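Local coordinates for NudC domain-containing protein 2 (Mus musculus, PDB 2RH0) that interacts with LIS1 and may regulate the LIS1/dynein pathway by stabilising LIS1 with the Hsp90 chaperone, at residues Y19-E23 with E24-E28; S66-A69 with D70-T73; L119-E122 with R123-E127. One frame throughout, in Å; residues are numbered along the deposited sequence. Where two conformers were deposited one is given.

Interaction 1: residues Y19-E23 with E24-E28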
ATOM      1  N   TYR A  19      -3.417  -2.361  -7.558  1.00 24.28           N
ATOM      2  CA  TYR A  19      -2.178  -3.101  -7.623  1.00 22.85           C
ATOM      3  C   TYR A  19      -2.461  -4.491  -8.159  1.00 23.73           C
ATOM      4  O   TYR A  19      -3.596  -4.817  -8.426  1.00 23.55           O
ATOM      5  CB  TYR A  19      -1.521  -3.151  -6.263  1.00 26.58           C
ATOM      6  CG  TYR A  19      -2.385  -3.603  -5.119  1.00 24.48           C
ATOM      7  CD1 TYR A  19      -3.112  -2.687  -4.374  1.00 30.16           C
ATOM      8  CD2 TYR A  19      -2.414  -4.938  -4.727  1.00 32.13           C
ATOM      9  CE1 TYR A  19      -3.900  -3.087  -3.266  1.00 29.83           C
ATOM     10  CE2 TYR A  19      -3.197  -5.359  -3.604  1.00 30.69           C
ATOM     11  CZ  TYR A  19      -3.929  -4.424  -2.901  1.00 30.60           C
ATOM     12  OH  TYR A  19      -4.694  -4.833  -1.858  1.00 32.77           O
ATOM     13  N   GLN A  20      -1.436  -5.313  -8.317  1.00 23.35           N
ATOM     14  CA  GLN A  20      -1.632  -6.614  -8.928  1.00 25.58           C
ATOM     15  C   GLN A  20      -0.619  -7.621  -8.452  1.00 29.13           C
ATOM     16  O   GLN A  20       0.374  -7.254  -7.785  1.00 26.88           O
ATOM     17  CB  GLN A  20      -1.492  -6.468 -10.441  1.00 25.55           C
ATOM     18  CG  GLN A  20      -0.111  -6.019 -10.851  1.00 26.32           C
ATOM     19  CD  GLN A  20      -0.008  -5.669 -12.270  1.00 24.24           C
ATOM     20  OE1 GLN A  20      -0.360  -6.473 -13.153  1.00 25.65           O
ATOM     21  NE2 GLN A  20       0.467  -4.439 -12.531  1.00 26.36           N
ATOM     22  N   THR A  21      -0.881  -8.870  -8.830  1.00 25.98           N
ATOM     23  CA  THR A  21      -0.050 -10.013  -8.577  1.00 26.71           C
ATOM     24  C   THR A  21      -0.065 -10.776  -9.874  1.00 27.50           C
ATOM     25  O   THR A  21      -0.650 -10.326 -10.845  1.00 27.04           O
ATOM     26  CB  THR A  21      -0.613 -10.907  -7.445  1.00 27.94           C
ATOM     27  OG1 THR A  21      -1.966 -11.327  -7.746  1.00 28.76           O
ATOM     28  CG2 THR A  21      -0.556 -10.161  -6.082  1.00 24.72           C
ATOM     29  N   LEU A  22       0.597 -11.918  -9.918  1.00 26.31           N
ATOM     30  CA  LEU A  22       0.612 -12.687 -11.139  1.00 28.48           C
ATOM     31  C   LEU A  22      -0.759 -13.072 -11.553  1.00 28.12           C
ATOM     32  O   LEU A  22      -1.044 -13.107 -12.737  1.00 29.28           O
ATOM     33  CB  LEU A  22       1.415 -13.983 -10.975  1.00 32.46           C
ATOM     34  CG  LEU A  22       2.929 -13.946 -11.113  1.00 33.62           C
ATOM     35  CD1 LEU A  22       3.460 -15.356 -10.810  1.00 32.60           C
ATOM     36  CD2 LEU A  22       3.311 -13.450 -12.510  1.00 27.46           C
ATOM     37  N   GLU A  23      -1.613 -13.393 -10.584  1.00 28.63           N
ATOM     38  CA  GLU A  23      -2.939 -13.887 -10.885  1.00 32.03           C
ATOM     39  C   GLU A  23      -4.128 -12.922 -10.767  1.00 28.41           C
ATOM     40  O   GLU A  23      -5.168 -13.135 -11.397  1.00 25.54           O
ATOM     41  CB  GLU A  23      -3.184 -15.066  -9.961  1.00 35.80           C
ATOM     42  CG  GLU A  23      -2.215 -16.189 -10.182  1.00 39.26           C
ATOM     43  CD  GLU A  23      -2.701 -17.439  -9.523  1.00 48.66           C
ATOM     44  OE1 GLU A  23      -2.616 -17.482  -8.265  1.00 66.44           O
ATOM     45  OE2 GLU A  23      -3.179 -18.357 -10.257  1.00 66.65           O
ATOM     46  N   GLU A  24      -4.000 -11.877  -9.952  1.00 25.47           N
ATOM     47  CA  GLU A  24      -5.132 -11.020  -9.668  1.00 25.97           C
ATOM     48  C   GLU A  24      -4.824  -9.544  -9.795  1.00 25.40           C
ATOM     49  O   GLU A  24      -3.643  -9.107  -9.810  1.00 24.43           O
ATOM     50  CB  GLU A  24      -5.656 -11.314  -8.268  1.00 27.81           C
ATOM     51  CG  GLU A  24      -6.208 -12.745  -8.087  1.00 30.79           C
ATOM     52  CD  GLU A  24      -6.516 -13.097  -6.661  1.00 30.71           C
ATOM     53  OE1 GLU A  24      -5.703 -12.787  -5.754  1.00 36.40           O
ATOM     54  OE2 GLU A  24      -7.557 -13.727  -6.421  1.00 37.87           O
ATOM     55  N   VAL A  25      -5.911  -8.792  -9.931  1.00 23.92           N
ATOM     56  CA  VAL A  25      -5.890  -7.334  -9.886  1.00 22.54           C
ATOM     57  C   VAL A  25      -6.709  -6.866  -8.696  1.00 22.43           C
ATOM     58  O   VAL A  25      -7.781  -7.416  -8.419  1.00 23.85           O
ATOM     59  CB  VAL A  25      -6.382  -6.727 -11.207  1.00 22.37           C
ATOM     60  CG1 VAL A  25      -6.375  -5.192 -11.122  1.00 22.34           C
ATOM     61  CG2 VAL A  25      -5.525  -7.280 -12.385  1.00 21.11           C
ATOM     62  N   PHE A  26      -6.197  -5.870  -7.967  1.00 22.15           N
ATOM     63  CA  PHE A  26      -6.821  -5.383  -6.732  1.00 23.14           C
ATOM     64  C   PHE A  26      -7.165  -3.937  -6.915  1.00 23.18           C
ATOM     65  O   PHE A  26      -6.362  -3.181  -7.440  1.00 22.51           O
ATOM     66  CB  PHE A  26      -5.859  -5.564  -5.533  1.00 26.58           C
ATOM     67  CG  PHE A  26      -5.476  -7.017  -5.287  1.00 27.69           C
ATOM     68  CD1 PHE A  26      -4.499  -7.617  -6.032  1.00 28.38           C
ATOM     69  CD2 PHE A  26      -6.114  -7.770  -4.307  1.00 26.75           C
ATOM     70  CE1 PHE A  26      -4.170  -8.940  -5.855  1.00 25.53           C
ATOM     71  CE2 PHE A  26      -5.769  -9.106  -4.115  1.00 27.57           C
ATOM     72  CZ  PHE A  26      -4.800  -9.680  -4.898  1.00 26.28           C
ATOM     73  N   ILE A  27      -8.388  -3.575  -6.558  1.00 21.58           N
ATOM     74  CA  ILE A  27      -8.864  -2.194  -6.668  1.00 22.97           C
ATOM     75  C   ILE A  27      -9.396  -1.818  -5.316  1.00 23.62           C
ATOM     76  O   ILE A  27     -10.346  -2.426  -4.852  1.00 23.77           O
ATOM     77  CB  ILE A  27      -9.997  -1.996  -7.745  1.00 23.07           C
ATOM     78  CG1 ILE A  27      -9.643  -2.721  -9.050  1.00 24.34           C
ATOM     79  CG2 ILE A  27     -10.254  -0.471  -7.994  1.00 20.72           C
ATOM     80  CD1 ILE A  27     -10.763  -2.707 -10.074  1.00 24.82           C
ATOM     81  N   GLU A  28      -8.779  -0.822  -4.676  1.00 22.95           N
ATOM     82  CA  GLU A  28      -9.238  -0.320  -3.405  1.00 27.09           C
ATOM     83  C   GLU A  28      -9.814   1.073  -3.545  1.00 28.45           C
ATOM     84  O   GLU A  28      -9.104   2.021  -3.874  1.00 29.98           O
ATOM     85  CB  GLU A  28      -8.070  -0.345  -2.383  1.00 29.30           C
ATOM     86  CG  GLU A  28      -7.504  -1.768  -2.197  1.00 32.21           C
ATOM     87  CD  GLU A  28      -6.504  -1.886  -1.102  1.00 35.75           C
ATOM     88  OE1 GLU A  28      -6.044  -0.839  -0.605  1.00 43.28           O
ATOM     89  OE2 GLU A  28      -6.183  -3.042  -0.750  1.00 41.40           O
TER
HETATM   90  O   HOH W   1      -2.930 -13.049  -5.959  1.00 40.09           O
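Y19 and F26 face each other as a hydrogen-bonded pair in the antiparallel beta hairpin formed by strands 16-20 and 24-30 of the CS domain. F26 N reaches Y19 O at 2.8 Å, and Y19 N answers to F26 O at 3.1 Å. Both side chains rise on the same face of the sheet. Y19 holds CG between its backbone N and carbonyl carbon (chi1 51°), a crowded position that swings the ring back over the partner strand. The two ring planes are 9° apart yet slid, and F26 CB, rather than the F26 ring, sits over the tyrosine face, 3.5 Å from the Y19 ring centroid. At the far edge Y19 OH donates to E28 OE2 at 2.6 Å, from above the carboxylate plane. Replacing the tyrosine by alanine removes ring and hydroxyl, which would probably uncover F26 CB and leave both E28 OE2 and R83 of the second subunit without this partner. Threonine suits the turn because its hydroxyl, T21 OG1, accepts from E24 N at 3.1 Å and meets a water; T21 N also bonds E24 O at 2.9 Å. Water 1 links that hydroxyl to E24 OE1, 2.8 Å from the water oxygen, and T21 OG1 also borders the edge of the F26 ring. Next to the Y19-F26 pair, Q20 and V25 form the non-hydrogen-bonded pair, with side chains on the opposite face. Strand 24-30 continues the sheet into a strand of the second subunit, whose R83 also bonds Y19 OH, while Q17 of strand 16-20 bonds the backbone of E28.

Interaction 2: residues S66-A69 with D70-T73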
ATOM      1  N   SER A  66      -8.377  -8.890 -20.042  1.00 28.49           N
ATOM      2  CA  SER A  66      -9.515  -9.680 -19.651  1.00 30.45           C
ATOM      3  C   SER A  66      -9.314 -10.419 -18.348  1.00 29.63           C
ATOM      4  O   SER A  66      -8.200 -10.784 -17.972  1.00 27.50           O
ATOM      5  CB  SER A  66      -9.878 -10.672 -20.781  1.00 31.16           C
ATOM      6  OG  SER A  66      -8.803 -11.547 -21.006  1.00 37.48           O
ATOM      7  N   THR A  67     -10.427 -10.625 -17.655  1.00 28.21           N
ATOM      8  CA  THR A  67     -10.462 -11.277 -16.374  1.00 29.00           C
ATOM      9  C   THR A  67     -11.516 -12.395 -16.442  1.00 30.19           C
ATOM     10  O   THR A  67     -12.299 -12.459 -17.383  1.00 31.10           O
ATOM     11  CB  THR A  67     -10.820 -10.230 -15.248  1.00 28.34           C
ATOM     12  OG1 THR A  67     -12.110  -9.650 -15.496  1.00 29.45           O
ATOM     13  CG2 THR A  67      -9.809  -9.116 -15.222  1.00 26.08           C
ATOM     14  N   ILE A  68     -11.484 -13.305 -15.476  1.00 31.64           N
ATOM     15  CA  ILE A  68     -12.464 -14.375 -15.421  1.00 31.96           C
ATOM     16  C   ILE A  68     -13.637 -13.834 -14.609  1.00 32.14           C
ATOM     17  O   ILE A  68     -13.554 -13.748 -13.357  1.00 32.33           O
ATOM     18  CB  ILE A  68     -11.900 -15.620 -14.772  1.00 30.97           C
ATOM     19  CG1 ILE A  68     -10.659 -16.096 -15.528  1.00 33.77           C
ATOM     20  CG2 ILE A  68     -12.999 -16.722 -14.757  1.00 29.83           C
ATOM     21  CD1 ILE A  68      -9.900 -17.170 -14.785  1.00 37.83           C
ATOM     22  N   ALA A  69     -14.708 -13.472 -15.321  1.00 34.37           N
ATOM     23  CA  ALA A  69     -15.857 -12.724 -14.760  1.00 36.48           C
ATOM     24  C   ALA A  69     -16.485 -13.331 -13.523  1.00 38.71           C
ATOM     25  O   ALA A  69     -16.741 -12.624 -12.534  1.00 37.76           O
ATOM     26  CB  ALA A  69     -16.946 -12.519 -15.826  1.00 37.80           C
ATOM     27  N   ASP A  70     -16.708 -14.638 -13.568  1.00 38.56           N
ATOM     28  CA  ASP A  70     -17.376 -15.327 -12.464  1.00 41.84           C
ATOM     29  C   ASP A  70     -16.537 -15.399 -11.204  1.00 39.38           C
ATOM     30  O   ASP A  70     -17.074 -15.757 -10.161  1.00 40.04           O
ATOM     31  CB  ASP A  70     -17.827 -16.746 -12.897  1.00 46.28           C
ATOM     32  CG  ASP A  70     -19.139 -16.737 -13.756  1.00 57.30           C
ATOM     33  OD1 ASP A  70     -19.706 -15.640 -14.027  1.00 57.29           O
ATOM     34  OD2 ASP A  70     -19.601 -17.849 -14.154  1.00 71.13           O
ATOM     35  N   GLU A  71     -15.241 -15.060 -11.268  1.00 37.05           N
ATOM     36  CA  GLU A  71     -14.391 -15.079 -10.079  1.00 36.93           C
ATOM     37  C   GLU A  71     -14.197 -13.723  -9.441  1.00 31.66           C
ATOM     38  O   GLU A  71     -13.637 -13.658  -8.360  1.00 30.45           O
ATOM     39  CB  GLU A  71     -13.034 -15.723 -10.383  1.00 37.62           C
ATOM     40  CG  GLU A  71     -13.193 -17.217 -10.770  1.00 45.33           C
ATOM     41  CD  GLU A  71     -11.901 -17.986 -10.831  1.00 50.92           C
ATOM     42  OE1 GLU A  71     -10.922 -17.551 -10.158  1.00 68.21           O
ATOM     43  OE2 GLU A  71     -11.880 -19.044 -11.532  1.00 65.28           O
ATOM     44  N   GLY A  72     -14.653 -12.653 -10.084  1.00 27.26           N
ATOM     45  CA  GLY A  72     -14.526 -11.292  -9.511  1.00 28.71           C
ATOM     46  C   GLY A  72     -15.325 -11.125  -8.245  1.00 28.24           C
ATOM     47  O   GLY A  72     -16.455 -11.593  -8.158  1.00 28.74           O
ATOM     48  N   THR A  73     -14.754 -10.460  -7.245  1.00 27.73           N
ATOM     49  CA  THR A  73     -15.441 -10.243  -5.998  1.00 25.94           C
ATOM     50  C   THR A  73     -15.313  -8.779  -5.585  1.00 25.10           C
ATOM     51  O   THR A  73     -14.380  -8.087  -6.013  1.00 23.40           O
ATOM     52  CB  THR A  73     -14.802 -11.078  -4.880  1.00 27.00           C
ATOM     53  OG1 THR A  73     -13.424 -10.738  -4.792  1.00 30.23           O
ATOM     54  CG2 THR A  73     -14.915 -12.602  -5.172  1.00 29.42           C
TER
HETATM   55  O   HOH W   2     -18.393 -11.890  -9.964  1.00 46.67           O
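I68 and E71 meet where the chain bends sharply on its way to strand 73-77, with E71 N bonded to I68 O at 3.0 Å. One residue on, G72 N bonds to A69 O at 3.2 Å. A69, D70 and E71 have the backbone angles of two overlapping type I beta turns, I68-E71 and A69-G72. Neither donor lies in the plane of its carbonyl: E71 N stands 42° out of the plane of I68 and G72 N 61° out of that of A69. Side chains add little to this frame. I68 and E71 run side by side in the same direction, and I68 CG2 rests against E71 CG at 4.0 Å; this branch lies opposite the backbone N, beside the glutamate chain, with the carboxylate oxygen OE2 almost as near. A69 turns its methyl away from the bend, and its backbone does the work, while D70 projects its carboxylate from the exposed corner. Water 2 donates to both A69 O, at 3.1 Å, and G72 O, at 2.7 Å, joining the first and last residues of the A69-G72 turn. Further out, T67 is held by S46 of the same chain. The second subunit completes the surroundings: its K90 and T89 bond S66 OG, its R91 packs on I68, and its T87 makes a weak bond to E71 OE1. The bend is thus written mainly in the backbone: A69 O is gripped by an amide and a water, whereas D70 stays exposed at the corner and E71 adds just that weak bond to the second subunit.

Interaction 3: residues L119-E122 with R123-E127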
ATOM      1  N   LEU A 119      13.827   4.735  -2.754  1.00 24.26           N
ATOM      2  CA  LEU A 119      14.548   5.836  -2.126  1.00 25.68           C
ATOM      3  C   LEU A 119      15.681   6.376  -3.035  1.00 26.62           C
ATOM      4  O   LEU A 119      15.855   7.575  -3.154  1.00 28.76           O
ATOM      5  CB  LEU A 119      15.124   5.389  -0.802  1.00 27.98           C
ATOM      6  CG  LEU A 119      14.223   5.684   0.407  1.00 33.72           C
ATOM      7  CD1 LEU A 119      12.774   5.307   0.192  1.00 31.15           C
ATOM      8  CD2 LEU A 119      14.799   5.040   1.584  1.00 28.50           C
ATOM      9  N   THR A 120      16.442   5.483  -3.654  1.00 24.45           N
ATOM     10  CA  THR A 120      17.439   5.867  -4.660  1.00 24.51           C
ATOM     11  C   THR A 120      16.830   6.660  -5.773  1.00 23.09           C
ATOM     12  O   THR A 120      17.400   7.678  -6.189  1.00 25.31           O
ATOM     13  CB  THR A 120      18.099   4.675  -5.311  1.00 24.96           C
ATOM     14  OG1 THR A 120      18.651   3.862  -4.303  1.00 25.09           O
ATOM     15  CG2 THR A 120      19.188   5.145  -6.272  1.00 28.19           C
ATOM     16  N   LEU A 121      15.678   6.202  -6.256  1.00 24.06           N
ATOM     17  CA  LEU A 121      14.945   6.895  -7.299  1.00 28.44           C
ATOM     18  C   LEU A 121      14.410   8.237  -6.861  1.00 29.17           C
ATOM     19  O   LEU A 121      14.503   9.196  -7.606  1.00 30.30           O
ATOM     20  CB  LEU A 121      13.771   6.058  -7.753  1.00 29.97           C
ATOM     21  CG  LEU A 121      12.782   6.754  -8.691  1.00 35.89           C
ATOM     22  CD1 LEU A 121      13.489   7.113 -10.034  1.00 36.97           C
ATOM     23  CD2 LEU A 121      11.595   5.845  -8.880  1.00 31.79           C
ATOM     24  N   GLU A 122      13.802   8.301  -5.671  1.00 29.56           N
ATOM     25  CA  GLU A 122      13.327   9.568  -5.113  0.50 30.19           C
ATOM     26  C   GLU A 122      14.488  10.560  -5.074  1.00 29.20           C
ATOM     27  O   GLU A 122      14.348  11.725  -5.388  1.00 27.91           O
ATOM     28  CB  GLU A 122      12.806   9.360  -3.681  0.50 30.93           C
ATOM     29  CG  GLU A 122      12.012  10.528  -3.103  0.50 32.07           C
ATOM     30  CD  GLU A 122      11.721  10.383  -1.593  0.50 33.01           C
ATOM     31  OE1 GLU A 122      11.734   9.248  -1.077  0.50 35.68           O
ATOM     32  OE2 GLU A 122      11.452  11.406  -0.924  0.50 29.10           O
ATOM     33  N   ARG A 123      15.636  10.080  -4.663  1.00 28.25           N
ATOM     34  CA  ARG A 123      16.837  10.898  -4.516  1.00 28.40           C
ATOM     35  C   ARG A 123      17.346  11.340  -5.892  1.00 28.14           C
ATOM     36  O   ARG A 123      17.754  12.472  -6.069  1.00 25.38           O
ATOM     37  CB  ARG A 123      17.908  10.071  -3.826  1.00 28.62           C
ATOM     38  CG  ARG A 123      19.163  10.840  -3.471  1.00 36.72           C
ATOM     39  CD  ARG A 123      18.827  11.818  -2.342  1.00 62.25           C
ATOM     40  NE  ARG A 123      19.303  13.182  -2.585  1.00 71.10           N
ATOM     41  CZ  ARG A 123      19.321  14.141  -1.665  1.00 68.38           C
ATOM     42  NH1 ARG A 123      18.909  13.884  -0.425  1.00 70.65           N
ATOM     43  NH2 ARG A 123      19.771  15.351  -1.984  1.00 60.60           N
ATOM     44  N   PHE A 124      17.316  10.425  -6.850  1.00 28.32           N
ATOM     45  CA  PHE A 124      17.751  10.712  -8.202  1.00 32.83           C
ATOM     46  C   PHE A 124      16.857  11.832  -8.771  1.00 35.12           C
ATOM     47  O   PHE A 124      17.348  12.804  -9.319  1.00 34.55           O
ATOM     48  CB  PHE A 124      17.681   9.425  -9.062  1.00 36.27           C
ATOM     49  CG  PHE A 124      18.384   9.547 -10.381  1.00 41.68           C
ATOM     50  CD1 PHE A 124      19.768   9.595 -10.430  1.00 47.45           C
ATOM     51  CD2 PHE A 124      17.676   9.657 -11.555  1.00 47.69           C
ATOM     52  CE1 PHE A 124      20.435   9.743 -11.643  1.00 49.77           C
ATOM     53  CE2 PHE A 124      18.330   9.792 -12.757  1.00 53.06           C
ATOM     54  CZ  PHE A 124      19.716   9.834 -12.805  1.00 49.71           C
ATOM     55  N   GLN A 125      15.548  11.706  -8.605  1.00 34.96           N
ATOM     56  CA  GLN A 125      14.613  12.710  -9.061  1.00 36.66           C
ATOM     57  C   GLN A 125      14.870  14.045  -8.403  1.00 35.98           C
ATOM     58  O   GLN A 125      14.859  15.061  -9.070  1.00 39.47           O
ATOM     59  CB  GLN A 125      13.159  12.238  -8.826  1.00 37.40           C
ATOM     60  CG  GLN A 125      12.792  11.078  -9.790  1.00 41.64           C
ATOM     61  CD  GLN A 125      11.500  10.324  -9.451  1.00 45.19           C
ATOM     62  OE1 GLN A 125      11.055  10.289  -8.306  1.00 55.17           O
ATOM     63  NE2 GLN A 125      10.938   9.667 -10.454  1.00 50.20           N
ATOM     64  N   LYS A 126      15.094  14.057  -7.104  1.00 35.37           N
ATOM     65  CA  LYS A 126      15.394  15.301  -6.378  1.00 35.97           C
ATOM     66  C   LYS A 126      16.728  15.969  -6.833  1.00 35.30           C
ATOM     67  O   LYS A 126      16.856  17.200  -6.852  1.00 32.18           O
ATOM     68  CB  LYS A 126      15.453  15.002  -4.894  1.00 36.15           C
ATOM     69  CG  LYS A 126      15.460  16.188  -4.009  1.00 42.86           C
ATOM     70  CD  LYS A 126      15.994  15.840  -2.628  1.00 46.21           C
ATOM     71  CE  LYS A 126      16.074  17.089  -1.760  1.00 53.65           C
ATOM     72  NZ  LYS A 126      16.739  16.850  -0.443  1.00 57.83           N
ATOM     73  N   GLU A 127      17.726  15.165  -7.195  1.00 34.70           N
ATOM     74  CA  GLU A 127      19.031  15.716  -7.603  1.00 35.60           C
ATOM     75  C   GLU A 127      19.080  16.117  -9.080  1.00 33.15           C
ATOM     76  O   GLU A 127      20.013  16.788  -9.519  1.00 31.71           O
ATOM     77  CB  GLU A 127      20.160  14.733  -7.229  1.00 35.01           C
ATOM     78  CG  GLU A 127      20.318  14.683  -5.702  1.00 38.23           C
ATOM     79  CD  GLU A 127      21.376  13.706  -5.159  1.00 46.05           C
ATOM     80  OE1 GLU A 127      21.790  12.781  -5.904  1.00 52.49           O
ATOM     81  OE2 GLU A 127      21.759  13.868  -3.953  1.00 54.09           O
TER
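L121 and Q125 lie one turn apart near the C-terminal end of the alpha helix 109-127. The main chain supplies the regular i to i+4 hydrogen bonds: R123 N to L119 O, F124 N to T120 O at 2.8 Å, Q125 N to L121 O, and K126 N to E122 O. Van der Waals contact comes from L121, whose CD1 meets Q125 NE2 at 3.6 Å. Q125 has its CG beside the backbone N (chi1 -70°), which carries its extended chain obliquely across L121; the amide flank thus packs on the leucine branch, and a long, flexible residue suits this partly exposed seam. L121 also packs on W110 of the second subunit, and F133 of the same chain lies against F124 and Q125. Charged groups gather at the last turn. R123, bent at chi2 and chi3, curls forward, and K126 passes over one face of its guanidinium, with K126 CD 3.8 Å above that plane. E127 supplies the opposite charge, probably easing the nearness of two basic side chains. Its salt bridge is poorly aligned: R123 NE lies 2.9 Å from E127 OE2, but the N-H...O angle of 123° makes the hydrogen bond weak.

The three contacts follow in series and none touches another. Interactions 1 and 2 lie in the CS domain, their centres 12 Å apart and their nearest atoms about 5 Å apart. Interaction 3 is remote, centred about 27 Å from interaction 1 and 38 Å from interaction 2, on the opposite side of the chain's centre from the latter. The dimer brings distant pieces together: L119, E122 and R123 of one subunit pack on Q20, T21 and L22 of the other, and E122 OE1 accepts from L22 N, so helix 109-127 meets its partner's hairpin turn. Interaction 2 also borders the second subunit. A 1,2-ethanediol, probably from the crystallisation liquor, lies about 5 Å from the Y19 side chain.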